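Local atomic coordinates of putative PLP-dependent aminotransferase (PDB entry 3JU7), a protein that probably acts as an aminotransferase of the DegT/DnrJ/EryC1/StrS family, with pyridoxal phosphate as its cofactor. Residues P6-S11 with E314-F319; M114-L119 with E146-L151; V133-T138 with V156-D161; R259-Y264 with L350-G355. One frame throughout, in Å; residues are numbered along the deposited sequence.

Contact 1: residues P6-S11 with E314-F319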
# COMPACT_ATOMS: atom_id res chain seq x y z
N PRO A 6 16.96 2.23 23.63
CA PRO A 6 16.82 2.11 22.18
C PRO A 6 16.20 3.35 21.56
O PRO A 6 15.55 4.12 22.27
CB PRO A 6 15.85 0.97 22.04
CG PRO A 6 14.97 1.13 23.25
CD PRO A 6 15.89 1.53 24.34
N PHE A 7 16.37 3.53 20.26
CA PHE A 7 15.91 4.77 19.60
C PHE A 7 14.39 4.81 19.53
O PHE A 7 13.79 5.82 19.86
CB PHE A 7 16.50 5.01 18.20
CG PHE A 7 15.95 6.23 17.51
CD1 PHE A 7 16.35 7.50 17.90
CD2 PHE A 7 15.00 6.12 16.50
CE1 PHE A 7 15.83 8.63 17.29
CE2 PHE A 7 14.46 7.23 15.90
CZ PHE A 7 14.90 8.51 16.30
N LEU A 8 13.79 3.71 19.11
CA LEU A 8 12.35 3.65 19.03
C LEU A 8 11.80 2.53 19.90
O LEU A 8 12.40 1.47 20.04
CB LEU A 8 11.87 3.55 17.58
CG LEU A 8 12.27 2.39 16.66
CD1 LEU A 8 11.65 2.69 15.30
CD2 LEU A 8 13.77 2.21 16.50
N ARG A 9 10.69 2.82 20.55
CA ARG A 9 9.98 1.85 21.31
C ARG A 9 8.51 2.19 21.17
O ARG A 9 7.93 2.90 21.99
CB ARG A 9 10.41 1.86 22.77
CG ARG A 9 9.72 0.76 23.58
CD ARG A 9 10.01 0.83 25.05
NE ARG A 9 9.60 -0.41 25.71
CZ ARG A 9 8.35 -0.73 26.03
NH1 ARG A 9 7.34 0.09 25.77
NH2 ARG A 9 8.10 -1.89 26.62
N ALA A 10 7.93 1.69 20.08
CA ALA A 10 6.54 1.90 19.80
C ALA A 10 5.68 1.22 20.86
O ALA A 10 6.04 0.15 21.38
CB ALA A 10 6.22 1.37 18.43
N SER A 11 4.58 1.87 21.20
CA SER A 11 3.51 1.26 21.96
C SER A 11 2.15 1.65 21.38
O SER A 11 1.63 2.71 21.68
CB SER A 11 3.58 1.67 23.43
OG SER A 11 4.78 1.22 24.02
N GLU A 314 21.05 4.72 21.88
CA GLU A 314 20.92 4.80 20.43
C GLU A 314 20.20 6.10 20.00
O GLU A 314 18.98 6.23 20.18
CB GLU A 314 20.13 3.58 19.92
CG GLU A 314 20.07 3.46 18.39
CD GLU A 314 18.86 2.71 17.87
OE1 GLU A 314 18.13 2.10 18.68
OE2 GLU A 314 18.62 2.79 16.65
N ALA A 315 20.97 7.05 19.46
CA ALA A 315 20.42 8.22 18.77
C ALA A 315 20.50 7.92 17.28
O ALA A 315 21.18 6.98 16.88
CB ALA A 315 21.27 9.47 19.06
N ARG A 316 19.83 8.72 16.47
CA ARG A 316 19.99 8.64 15.02
C ARG A 316 20.22 10.04 14.44
O ARG A 316 20.29 11.01 15.19
CB ARG A 316 18.77 7.95 14.38
CG ARG A 316 18.64 6.50 14.78
CD ARG A 316 17.57 5.80 13.98
NE ARG A 316 17.26 4.49 14.52
CZ ARG A 316 16.31 3.67 14.06
NH1 ARG A 316 15.57 3.98 13.02
NH2 ARG A 316 16.11 2.49 14.65
N LEU A 317 20.33 10.12 13.12
CA LEU A 317 20.60 11.36 12.40
C LEU A 317 19.57 11.55 11.27
O LEU A 317 19.88 11.30 10.10
CB LEU A 317 22.01 11.29 11.80
CG LEU A 317 23.19 11.04 12.73
CD1 LEU A 317 24.42 10.76 11.90
CD2 LEU A 317 23.40 12.21 13.72
N TYR A 318 18.36 11.97 11.62
CA TYR A 318 17.35 12.37 10.66
C TYR A 318 17.48 13.89 10.35
O TYR A 318 17.08 14.71 11.18
CB TYR A 318 15.95 12.03 11.24
CG TYR A 318 15.73 10.54 11.30
CD1 TYR A 318 15.67 9.78 10.13
CD2 TYR A 318 15.61 9.87 12.52
CE1 TYR A 318 15.49 8.40 10.16
CE2 TYR A 318 15.42 8.48 12.57
CZ TYR A 318 15.38 7.76 11.38
OH TYR A 318 15.21 6.39 11.40
N PHE A 319 17.96 14.31 9.18
CA PHE A 319 18.26 13.54 8.00
C PHE A 319 19.69 13.80 7.58
O PHE A 319 20.02 14.83 7.00
CB PHE A 319 17.30 13.96 6.91
CG PHE A 319 15.90 13.76 7.29
CD1 PHE A 319 15.37 12.47 7.34
CD2 PHE A 319 15.13 14.82 7.70
CE1 PHE A 319 14.07 12.26 7.75
CE2 PHE A 319 13.84 14.61 8.12
CZ PHE A 319 13.31 13.33 8.15
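F7 packs against E314, R316 and Y318 in a loop-to-loop contact that ties the N-terminal end of the chain, ahead of helix 19-28, to the loop after helix 301-309. It combines one backbone-to-carboxylate hydrogen bond with an aromatic ring covered by an arginine. The bond runs from F7 N to E314 OE1 at 2.8 Å, the donor standing well above the carboxylate plane. E314 OE2 takes two donors from R316: NE at 3.0 Å and NH2 at 3.2 Å, the latter at its syn lone pair. This is a side-on salt bridge whose two bonds converge on one atom.

F7 CG is anti to the backbone N (chi1 176°), which sets it beside the R316 chain. R316 runs extended over one face of the F7 ring: its CG lies 4.0 Å from the ring centroid, close to the ring normal, and CD sits nearer the rim. Farther out, the guanidinium tilts only 24° from the ring plane, with R316 NE 3.4 Å from F7 CD2. Its remaining nitrogen, R316 NH1, donates to Y318 OH at 2.9 Å. Y318 also receives F7 CE2 at its edge, 3.7 Å from Y318 CE2. A backbone bond joins E314 to I5, and Y318 N bonds the S349 side chain, while R224 of the second subunit brings a like charge close to R316 NH1.

All three guanidinium nitrogens are thus engaged in their own plane, which fixes the group's rotation over F7, and E314 may offset some of the repulsion from R224 of the second subunit.

Contact 2: residues M114-L119 with E146-L151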
# COMPACT_ATOMS: atom_id res chain seq x y z
N MSE A 114 11.36 24.36 4.00
CA MSE A 114 11.70 24.88 2.68
C MSE A 114 11.62 26.41 2.76
O MSE A 114 10.64 26.98 3.29
CB MSE A 114 10.76 24.24 1.62
CG MSE A 114 11.10 24.59 0.22
SE MSE A 114 10.44 23.37 -1.07
CE MSE A 114 8.57 23.39 -0.38
N ASP A 115 12.68 27.08 2.31
CA ASP A 115 12.74 28.54 2.33
C ASP A 115 11.86 29.11 1.22
O ASP A 115 12.17 28.95 0.04
CB ASP A 115 14.19 28.99 2.14
CG ASP A 115 14.33 30.50 1.97
OD1 ASP A 115 13.34 31.16 1.60
OD2 ASP A 115 15.45 31.02 2.15
N LYS A 116 10.79 29.79 1.60
CA LYS A 116 9.75 30.22 0.66
C LYS A 116 10.26 31.21 -0.39
O LYS A 116 9.83 31.17 -1.52
CB LYS A 116 8.50 30.72 1.41
CG LYS A 116 7.61 29.50 1.89
CD LYS A 116 6.51 29.82 2.93
CE LYS A 116 7.11 29.96 4.33
NZ LYS A 116 6.08 29.86 5.40
N THR A 117 11.22 32.03 -0.02
CA THR A 117 11.84 32.95 -0.95
C THR A 117 12.52 32.20 -2.07
O THR A 117 12.34 32.52 -3.25
CB THR A 117 12.87 33.80 -0.24
OG1 THR A 117 12.20 34.60 0.72
CG2 THR A 117 13.59 34.71 -1.19
N VAL A 118 13.29 31.19 -1.70
CA VAL A 118 14.02 30.42 -2.69
C VAL A 118 13.02 29.60 -3.52
O VAL A 118 13.18 29.49 -4.73
CB VAL A 118 15.11 29.57 -2.01
CG1 VAL A 118 15.72 28.57 -2.99
CG2 VAL A 118 16.20 30.53 -1.38
N LEU A 119 11.96 29.09 -2.89
CA LEU A 119 10.96 28.30 -3.59
C LEU A 119 10.25 29.17 -4.68
O LEU A 119 10.14 28.75 -5.84
CB LEU A 119 9.94 27.71 -2.59
CG LEU A 119 8.65 27.10 -3.15
CD1 LEU A 119 8.87 25.98 -4.17
CD2 LEU A 119 7.75 26.58 -2.02
N GLU A 146 -0.09 29.60 5.03
CA GLU A 146 -0.58 30.80 4.32
C GLU A 146 -0.00 30.95 2.90
O GLU A 146 -0.73 31.15 1.97
CB GLU A 146 -0.26 32.07 5.12
N GLU A 147 1.31 30.82 2.75
CA GLU A 147 1.95 31.05 1.47
C GLU A 147 1.68 29.90 0.51
O GLU A 147 1.62 30.10 -0.70
CB GLU A 147 3.47 31.25 1.64
CG GLU A 147 3.90 32.33 2.70
CD GLU A 147 3.67 33.78 2.25
OE1 GLU A 147 2.49 34.17 2.04
OE2 GLU A 147 4.67 34.54 2.13
N TYR A 148 1.51 28.71 1.06
CA TYR A 148 1.20 27.51 0.25
C TYR A 148 -0.24 27.58 -0.26
O TYR A 148 -0.55 27.17 -1.39
CB TYR A 148 1.48 26.23 1.04
CG TYR A 148 2.99 26.02 1.20
CD1 TYR A 148 3.78 25.66 0.11
CD2 TYR A 148 3.62 26.23 2.41
CE1 TYR A 148 5.17 25.50 0.24
CE2 TYR A 148 5.01 26.08 2.55
CZ TYR A 148 5.77 25.72 1.48
OH TYR A 148 7.12 25.61 1.63
N GLU A 149 -1.10 28.14 0.58
CA GLU A 149 -2.47 28.38 0.19
C GLU A 149 -2.44 29.39 -0.96
O GLU A 149 -3.23 29.29 -1.92
CB GLU A 149 -3.27 28.88 1.39
CG GLU A 149 -4.71 29.20 1.09
CD GLU A 149 -5.61 27.98 1.00
OE1 GLU A 149 -5.20 26.86 1.37
OE2 GLU A 149 -6.76 28.16 0.57
N GLU A 150 -1.47 30.30 -0.91
CA GLU A 150 -1.37 31.33 -1.93
C GLU A 150 -1.00 30.72 -3.27
O GLU A 150 -1.56 31.11 -4.32
CB GLU A 150 -0.36 32.42 -1.55
CG GLU A 150 -0.59 33.72 -2.27
CD GLU A 150 -1.99 34.29 -1.99
OE1 GLU A 150 -2.39 34.34 -0.80
OE2 GLU A 150 -2.68 34.67 -2.97
N LEU A 151 -0.07 29.76 -3.22
CA LEU A 151 0.36 29.01 -4.41
C LEU A 151 -0.81 28.28 -5.01
O LEU A 151 -1.00 28.29 -6.24
CB LEU A 151 1.49 28.01 -4.09
CG LEU A 151 2.92 28.54 -3.93
CD1 LEU A 151 3.90 27.39 -3.59
CD2 LEU A 151 3.38 29.33 -5.20
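Y148 reaches from helix 146-153 to the start of helix 116-126 and ends among M114, K116 and L119. M114, modelled as selenomethionine, brings its CE to 3.3 Å from Y148 OH; the turn at chi3 (50°) sets that methyl beside the hydroxyl. L119 CD2 comes to the same end of the ring, 3.6 Å from Y148 CE1, and also meets L151 CD1 at 4.2 Å. K116 supplies aliphatic carbons: CG lies 3.9 Å from Y148 OH, and CD rests 3.6 Å from E147 CB, the K116 and E147 side chains crossing at about a right angle. The lysine chain bends at chi3 (-78°), and K116 NZ stays 5.9 Å from E147 OE2, so the opposite charges are near without pairing.

The next shell positions these groups. D115 occupies the N-cap of helix 116-126 and caps the first turn, which carries K116 and L119, with two weak bonds: D115 OD1 accepts from T117 N at 2.8 Å and from V118 N. Its OD2 forms a salt bridge with R339. M114, L119 and Y148 all touch V133 of strand 130-133, so both helices pack on the V133 side chain, as neighbours on one side of the alpha/beta domain's strands. P135 also packs on M114 and Y148, and W120 and I123 of helix 116-126 pack on L151.

No hydrogen bond crosses between the two segments: they join through methyls, methylenes and a tyrosine ring, with the charged groups kept to the margin and D115 bonding its own helix start and R339.

Contact 3: residues V133-T138 with V156-D161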
# COMPACT_ATOMS: atom_id res chain seq x y z
N VAL A 133 4.42 21.23 -5.84
CA VAL A 133 5.24 21.63 -4.73
C VAL A 133 4.85 20.76 -3.53
O VAL A 133 3.66 20.62 -3.21
CB VAL A 133 5.02 23.14 -4.39
CG1 VAL A 133 5.68 23.49 -3.08
CG2 VAL A 133 5.52 24.04 -5.57
N VAL A 134 5.84 20.18 -2.86
CA VAL A 134 5.60 19.22 -1.79
C VAL A 134 6.47 19.62 -0.59
O VAL A 134 7.59 19.12 -0.43
CB VAL A 134 5.91 17.79 -2.27
CG1 VAL A 134 5.53 16.72 -1.21
CG2 VAL A 134 5.19 17.52 -3.59
N PRO A 135 5.97 20.53 0.24
CA PRO A 135 6.72 20.87 1.44
C PRO A 135 6.56 19.78 2.50
O PRO A 135 5.58 19.00 2.48
CB PRO A 135 6.08 22.19 1.91
CG PRO A 135 4.71 22.13 1.39
CD PRO A 135 4.71 21.30 0.15
N TYR A 136 7.55 19.72 3.40
CA TYR A 136 7.49 18.83 4.57
C TYR A 136 7.40 19.64 5.87
O TYR A 136 8.20 20.52 6.11
CB TYR A 136 8.72 17.96 4.55
CG TYR A 136 9.04 17.22 5.81
CD1 TYR A 136 8.07 16.54 6.52
CD2 TYR A 136 10.35 17.14 6.27
CE1 TYR A 136 8.39 15.85 7.68
CE2 TYR A 136 10.67 16.45 7.43
CZ TYR A 136 9.69 15.81 8.14
OH TYR A 136 10.03 15.14 9.32
N ALA A 137 6.42 19.34 6.71
CA ALA A 137 6.25 20.05 7.98
C ALA A 137 7.22 19.41 8.98
O ALA A 137 6.84 18.65 9.89
CB ALA A 137 4.81 19.98 8.44
N THR A 138 8.49 19.75 8.79
CA THR A 138 9.62 19.10 9.46
C THR A 138 9.39 18.81 10.93
O THR A 138 9.05 19.72 11.71
CB THR A 138 10.89 19.98 9.30
OG1 THR A 138 11.05 20.30 7.92
CG2 THR A 138 12.14 19.31 9.86
N VAL A 156 -0.71 26.77 -8.60
CA VAL A 156 0.40 25.83 -8.31
C VAL A 156 -0.02 24.84 -7.19
O VAL A 156 -0.21 25.24 -6.03
CB VAL A 156 1.68 26.57 -7.90
CG1 VAL A 156 2.72 25.60 -7.44
CG2 VAL A 156 2.22 27.40 -9.07
N PRO A 157 -0.16 23.55 -7.54
CA PRO A 157 -0.61 22.54 -6.59
C PRO A 157 0.39 22.22 -5.49
O PRO A 157 1.57 22.07 -5.74
CB PRO A 157 -0.84 21.28 -7.47
CG PRO A 157 -0.13 21.50 -8.69
CD PRO A 157 0.04 22.98 -8.89
N VAL A 158 -0.12 22.09 -4.27
CA VAL A 158 0.69 21.78 -3.09
C VAL A 158 0.12 20.59 -2.35
O VAL A 158 -1.09 20.52 -2.08
CB VAL A 158 0.69 22.94 -2.12
CG1 VAL A 158 1.48 22.55 -0.87
CG2 VAL A 158 1.15 24.24 -2.83
N VAL A 159 0.98 19.63 -2.07
CA VAL A 159 0.65 18.49 -1.26
C VAL A 159 1.69 18.52 -0.16
O VAL A 159 2.93 18.41 -0.42
CB VAL A 159 0.73 17.15 -2.03
CG1 VAL A 159 0.71 16.00 -1.04
CG2 VAL A 159 -0.41 17.02 -3.08
N VAL A 160 1.19 18.66 1.06
CA VAL A 160 2.05 18.82 2.24
C VAL A 160 2.30 17.47 2.90
O VAL A 160 1.33 16.79 3.29
CB VAL A 160 1.41 19.76 3.26
CG1 VAL A 160 2.22 19.79 4.57
CG2 VAL A 160 1.21 21.16 2.65
N ASP A 161 3.57 17.07 2.95
CA ASP A 161 4.00 15.91 3.75
C ASP A 161 4.10 16.32 5.23
O ASP A 161 5.04 16.96 5.66
CB ASP A 161 5.34 15.37 3.25
CG ASP A 161 5.78 14.09 3.96
OD1 ASP A 161 5.31 13.81 5.08
OD2 ASP A 161 6.65 13.37 3.41
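V133-A137, the extended continuation of strand 130-133, runs in the same direction as V156-D161, which leads into strand 159-161, the two 33° apart in a parallel beta-alpha-beta connection through helix 146-153 in the alpha/beta domain of this aminotransferase fold. V133 brackets V158: V133 N bonds P157 O at 3.0 Å, and V159 N bonds V133 O at 3.1 Å. Farther along, D161 brackets Y136, with D161 N going to P135 O at 2.8 Å and D161 O receiving A137 N. Between these two bridges P135 has no N-H to offer, and V159 O is met instead by V134 CA at 3.1 Å, a CA-H...O contact.

The P135 ring crosses V158 and V160 at about a right angle, its CD 3.6 Å from V158 CG1 and its CG 3.8 Å from V160 CG2. Y148 of helix 146-153 covers V133, P135 and V158, whereas V159 and D161 touch helix 62-73, so the paired segments are sandwiched by helices. A137 is the centre of an inverse gamma turn.

The pairing also places D161, whose CG is anti to the backbone N (chi1 -175°). Its OD1 accepts from A163 N, and OD2 bonds T91 OG1 and N1 of the lysine-bound pyridoxal phosphate at position 191, the aspartate-to-pyridine contact of fold-type I enzymes. Across the pair, Y136 CD1 lies 3.2 Å from D161 O, which sits at the edge of the tyrosine ring, near its plane.

Contact 4: residues R259-Y264 with L350-G355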
# COMPACT_ATOMS: atom_id res chain seq x y z
N ARG A 259 5.00 15.75 28.11
CA ARG A 259 5.75 15.70 29.36
C ARG A 259 7.21 15.38 29.12
O ARG A 259 8.06 16.03 29.70
CB ARG A 259 5.21 14.63 30.31
CG ARG A 259 4.04 15.09 31.14
CD ARG A 259 4.15 14.63 32.61
NE ARG A 259 4.59 13.23 32.74
CZ ARG A 259 3.82 12.16 32.56
NH1 ARG A 259 2.54 12.28 32.23
NH2 ARG A 259 4.34 10.94 32.71
N ILE A 260 7.49 14.37 28.30
CA ILE A 260 8.88 13.96 28.03
C ILE A 260 9.64 15.09 27.32
O ILE A 260 10.78 15.40 27.67
CB ILE A 260 8.95 12.65 27.24
CG1 ILE A 260 8.35 11.51 28.06
CG2 ILE A 260 10.37 12.29 26.93
CD1 ILE A 260 8.01 10.30 27.21
N SER A 261 8.97 15.74 26.37
CA SER A 261 9.55 16.91 25.69
C SER A 261 9.90 18.03 26.66
O SER A 261 11.01 18.56 26.61
CB SER A 261 8.59 17.48 24.64
OG SER A 261 8.36 16.55 23.59
N GLU A 262 8.94 18.38 27.53
CA GLU A 262 9.14 19.37 28.59
C GLU A 262 10.37 19.01 29.42
O GLU A 262 11.19 19.88 29.72
CB GLU A 262 7.91 19.46 29.53
CG GLU A 262 6.57 20.00 28.92
CD GLU A 262 5.42 19.98 29.95
OE1 GLU A 262 5.69 20.20 31.15
OE2 GLU A 262 4.24 19.76 29.58
N TRP A 263 10.48 17.74 29.82
CA TRP A 263 11.63 17.30 30.61
C TRP A 263 12.95 17.51 29.84
O TRP A 263 13.97 17.92 30.40
CB TRP A 263 11.52 15.82 30.98
CG TRP A 263 10.51 15.49 32.01
CD1 TRP A 263 10.06 16.31 33.01
CD2 TRP A 263 9.87 14.22 32.20
NE1 TRP A 263 9.16 15.64 33.78
CE2 TRP A 263 9.02 14.36 33.32
CE3 TRP A 263 9.93 12.99 31.54
CZ2 TRP A 263 8.23 13.31 33.78
CZ3 TRP A 263 9.14 11.96 32.00
CH2 TRP A 263 8.30 12.12 33.10
N TYR A 264 12.92 17.17 28.57
CA TYR A 264 14.09 17.36 27.75
C TYR A 264 14.50 18.84 27.77
O TYR A 264 15.68 19.16 27.95
CB TYR A 264 13.81 16.90 26.32
CG TYR A 264 14.46 15.60 25.90
CD1 TYR A 264 15.85 15.47 25.85
CD2 TYR A 264 13.70 14.52 25.49
CE1 TYR A 264 16.44 14.29 25.43
CE2 TYR A 264 14.28 13.35 25.07
CZ TYR A 264 15.65 13.24 25.03
OH TYR A 264 16.22 12.07 24.54
N LEU A 350 17.27 12.41 19.16
CA LEU A 350 17.45 11.79 20.47
C LEU A 350 16.21 11.00 20.81
O LEU A 350 15.09 11.38 20.45
CB LEU A 350 17.77 12.80 21.56
CG LEU A 350 19.03 13.65 21.39
CD1 LEU A 350 19.13 14.70 22.50
CD2 LEU A 350 20.28 12.79 21.37
N PRO A 351 16.39 9.88 21.52
CA PRO A 351 15.24 9.06 21.76
C PRO A 351 14.18 9.71 22.63
O PRO A 351 14.48 10.43 23.59
CB PRO A 351 15.81 7.80 22.42
CG PRO A 351 17.20 8.05 22.68
CD PRO A 351 17.65 9.20 21.85
N LEU A 352 12.95 9.42 22.26
CA LEU A 352 11.78 9.84 22.98
C LEU A 352 10.71 8.81 22.64
O LEU A 352 10.51 8.53 21.49
CB LEU A 352 11.35 11.23 22.53
CG LEU A 352 10.30 11.99 23.34
CD1 LEU A 352 10.39 13.51 23.02
CD2 LEU A 352 8.92 11.48 23.06
N TRP A 353 10.09 8.18 23.64
CA TRP A 353 9.01 7.23 23.41
C TRP A 353 8.18 7.12 24.68
O TRP A 353 8.67 7.48 25.75
CB TRP A 353 9.49 5.83 22.99
CG TRP A 353 10.88 5.46 23.41
CD1 TRP A 353 12.01 5.59 22.65
CD2 TRP A 353 11.30 4.92 24.66
NE1 TRP A 353 13.10 5.15 23.35
CE2 TRP A 353 12.69 4.74 24.59
CE3 TRP A 353 10.64 4.57 25.84
CZ2 TRP A 353 13.43 4.22 25.64
CZ3 TRP A 353 11.36 4.05 26.88
CH2 TRP A 353 12.74 3.89 26.78
N GLU A 354 6.95 6.61 24.52
CA GLU A 354 6.03 6.47 25.63
C GLU A 354 6.66 5.56 26.65
O GLU A 354 7.13 4.48 26.31
CB GLU A 354 4.68 5.87 25.18
CG GLU A 354 3.85 6.76 24.23
CD GLU A 354 2.56 6.06 23.77
OE1 GLU A 354 1.84 5.54 24.63
OE2 GLU A 354 2.27 6.01 22.55
N GLY A 355 6.69 6.00 27.89
CA GLY A 355 7.27 5.22 28.95
C GLY A 355 8.60 5.77 29.35
O GLY A 355 9.08 5.45 30.41
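Y264 spans from helix 250-270 to the loop after strand 347-350 and gives its hydroxyl proton to P351 O, 2.6 Å from Y264 OH. The oxygen is met 17° out of the carbonyl plane and lies at the edge of the tyrosine ring, near its plane. Y264 has an unusual first torsion: chi1 of -107° is well off a staggered value, and it is this setting of CG that starts the ring toward the loop. L350 crosses the ring's end, with CB 3.4 Å from Y264 OH and CD1 4.0 Å from Y264 CE1.

One turn earlier, I260 holds the middle of the loop with two branches. Its CG2, anti to the backbone N, presses on L352 CG at 3.6 Å. The other branch is extended and brings I260 CD1 to 3.2 Å from W353 O. L352 answers with CG anti to its own N (chi1 -168°), which sets CG against I260 CG2; L352 CD1 ends 3.7 Å from S261 OG. S261 OG has R257 O and Q288 OE1 as hydrogen-bonding partners, and toward L352 it makes a packing contact. W353 bonds P6 O through NE1.

The Y264 bond is the one hydrogen bond across; the rest is packing, mostly between carbons. V361 and I364 of helix 358-368 back Y264, M291 of strand 291-294 touches both Y264 and L350, and the L350 backbone bonds M291. Helix 250-270 thereby lies over the strand pair 291-294 and 347-350, beside helix 358-368.

Overall arrangement
From the N terminus, 6-11 waits for 314-319, so contact 1 spans 302 intervening residues and holds contacts 2 and 3 wholly within that span. These two interlock: 133-138 falls between the halves of contact 2, and 146-151 between those of contact 3, making one block of helices on strands, centres 9 Å apart. Contact 4 opens later at 259-264 and closes at 350-355, after contact 1 has closed, so the two cross. They join the chain's beginning to its C-terminal region, and R9 packs on W353 between them. Contact 1 also reaches contact 3 through F319 against Y136, so the two touch although they lie on opposite sides of the chain's centre.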